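Local coordinates for DinB-like Protein (Bacillus cereus ATCC 10987, PDB 3DI5) that binds a divalent metal ion, nickel in this crystal, as a member of the DinB family, though its biological role is not established, at residues T52-I57 with D83-V88. Residues are numbered along the deposited sequence; the frame is centred on the assembly and turned at random.
Sequences TAIPVI and DGYRKV
Ile-54 reaches from helix 43-58 to helix 78-99 with its terminal methyl, CD1, which lies 3.8 Å from Tyr-85 CE1 and the same distance from Val-88 CG1. Its CG1 stands beside the backbone N (chi1 -72°) and CD1 is extended beyond it (chi2 160°), an arm that, with side chains from the other helix, bridges the 10.2 Å between the segment axes. The methyl meets the Tyr-85 ring obliquely, the two side chains crossing nearly at right angles, whereas Ile-54 and Val-88 pass side by side, pointing opposite ways. Val-88 uses both branches: with chi1 at 75°, CG1 meets the isoleucine and CG2 sits 4.0 Å from Pro-55 CD. Proline suits its place because CD, bonded to the backbone N in place of an amide hydrogen, gives the valine an apolar surface; with no N-H to bond to the turn before, the helix is kinked here. Tyr-85 offers ring carbon to the isoleucine while its OH hydrogen-bonds to Gln-129 OE1, and Ile-54 also touches Leu-125, so both side chains tie this pair to helix 118-142 of the DinB helical bundle. No hydrogen bond crosses between the segments; their contact therefore rests on dispersion and buried apolar surface.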
loop_
_atom_site.group_PDB
_atom_site.type_symbol
_atom_site.label_atom_id
_atom_site.label_comp_id
_atom_site.label_asym_id
_atom_site.label_seq_id
_atom_site.Cartn_x
_atom_site.Cartn_y
_atom_site.Cartn_z
ATOM N N THR A 52 -4.118 2.551 -3.698
ATOM C CA THR A 52 -4.350 2.055 -5.044
ATOM C C THR A 52 -3.221 1.179 -5.535
ATOM O O THR A 52 -3.453 0.310 -6.394
ATOM C CB THR A 52 -4.573 3.197 -6.082
ATOM O OG1 THR A 52 -3.398 4.022 -6.175
ATOM C CG2 THR A 52 -5.710 4.041 -5.697
ATOM N N ALA A 53 -2.014 1.391 -4.990
ATOM C CA ALA A 53 -0.844 0.602 -5.336
ATOM C C ALA A 53 -0.989 -0.891 -5.064
ATOM O O ALA A 53 -0.304 -1.685 -5.712
ATOM C CB ALA A 53 0.435 1.165 -4.645
ATOM N N ILE A 54 -1.933 -1.300 -4.185
ATOM C CA ILE A 54 -2.046 -2.723 -3.831
ATOM C C ILE A 54 -2.551 -3.535 -5.046
ATOM O O ILE A 54 -1.840 -4.441 -5.512
ATOM C CB ILE A 54 -2.869 -2.971 -2.518
ATOM C CG1 ILE A 54 -2.058 -2.518 -1.300
ATOM C CG2 ILE A 54 -3.200 -4.431 -2.337
ATOM C CD1 ILE A 54 -2.900 -2.263 -0.031
ATOM N N PRO A 55 -3.764 -3.226 -5.563
ATOM C CA PRO A 55 -4.174 -3.858 -6.821
ATOM C C PRO A 55 -3.299 -3.583 -8.057
ATOM O O PRO A 55 -3.275 -4.428 -8.940
ATOM C CB PRO A 55 -5.615 -3.368 -7.028
ATOM C CG PRO A 55 -5.775 -2.180 -6.126
ATOM C CD PRO A 55 -4.819 -2.365 -4.997
ATOM N N VAL A 56 -2.549 -2.476 -8.117
ATOM C CA VAL A 56 -1.773 -2.163 -9.319
ATOM C C VAL A 56 -0.503 -3.019 -9.383
ATOM O O VAL A 56 -0.164 -3.608 -10.423
ATOM C CB VAL A 56 -1.445 -0.653 -9.404
ATOM C CG1 VAL A 56 -0.436 -0.362 -10.542
ATOM C CG2 VAL A 56 -2.752 0.154 -9.575
ATOM N N ILE A 57 0.199 -3.102 -8.263
ATOM C CA ILE A 57 1.398 -3.915 -8.210
ATOM C C ILE A 57 1.021 -5.417 -8.329
ATOM O O ILE A 57 1.707 -6.176 -8.990
ATOM C CB ILE A 57 2.243 -3.579 -6.948
ATOM C CG1 ILE A 57 2.948 -2.225 -7.132
ATOM C CG2 ILE A 57 3.196 -4.710 -6.618
ATOM C CD1 ILE A 57 3.737 -1.752 -5.887
ATOM N N ASP A 83 -10.165 3.951 5.333
ATOM C CA ASP A 83 -11.079 2.819 5.210
ATOM C C ASP A 83 -10.831 2.024 3.938
ATOM O O ASP A 83 -10.789 0.802 3.968
ATOM C CB ASP A 83 -12.534 3.271 5.272
ATOM C CG ASP A 83 -12.949 3.692 6.679
ATOM O OD1 ASP A 83 -12.054 3.899 7.544
ATOM O OD2 ASP A 83 -14.161 3.840 6.922
ATOM N N GLY A 84 -10.655 2.732 2.825
ATOM C CA GLY A 84 -10.137 2.141 1.587
ATOM C C GLY A 84 -8.926 1.247 1.771
ATOM O O GLY A 84 -8.920 0.125 1.285
ATOM N N TYR A 85 -7.899 1.735 2.457
ATOM C CA TYR A 85 -6.718 0.912 2.742
ATOM C C TYR A 85 -7.096 -0.355 3.533
ATOM O O TYR A 85 -6.643 -1.439 3.203
ATOM C CB TYR A 85 -5.685 1.693 3.533
ATOM C CG TYR A 85 -4.363 0.966 3.672
ATOM C CD1 TYR A 85 -3.476 0.890 2.617
ATOM C CD2 TYR A 85 -4.020 0.336 4.856
ATOM C CE1 TYR A 85 -2.266 0.236 2.744
ATOM C CE2 TYR A 85 -2.841 -0.340 4.987
ATOM C CZ TYR A 85 -1.961 -0.386 3.936
ATOM O OH TYR A 85 -0.773 -1.046 4.084
ATOM N N ARG A 86 -7.923 -0.206 4.565
ATOM C CA ARG A 86 -8.313 -1.337 5.399
ATOM C C ARG A 86 -9.015 -2.383 4.543
ATOM O O ARG A 86 -8.676 -3.565 4.599
ATOM C CB ARG A 86 -9.238 -0.892 6.538
ATOM C CG ARG A 86 -9.699 -2.037 7.440
ATOM C CD ARG A 86 -10.486 -1.576 8.656
ATOM N NE ARG A 86 -9.684 -0.696 9.505
ATOM C CZ ARG A 86 -9.841 0.624 9.623
ATOM N NH1 ARG A 86 -10.812 1.274 8.970
ATOM N NH2 ARG A 86 -9.020 1.304 10.424
ATOM N N LYS A 87 -9.974 -1.915 3.746
ATOM C CA LYS A 87 -10.827 -2.749 2.887
ATOM C C LYS A 87 -10.015 -3.565 1.891
ATOM O O LYS A 87 -10.183 -4.792 1.799
ATOM C CB LYS A 87 -11.796 -1.847 2.107
ATOM C CG LYS A 87 -13.198 -2.365 1.943
ATOM C CD LYS A 87 -14.109 -1.251 1.417
ATOM N N VAL A 88 -9.144 -2.886 1.146
ATOM C CA VAL A 88 -8.406 -3.531 0.068
ATOM C C VAL A 88 -7.281 -4.434 0.588
ATOM O O VAL A 88 -6.980 -5.458 -0.021
ATOM C CB VAL A 88 -7.859 -2.517 -0.974
ATOM C CG1 VAL A 88 -6.647 -1.764 -0.448
ATOM C CG2 VAL A 88 -7.527 -3.245 -2.245
#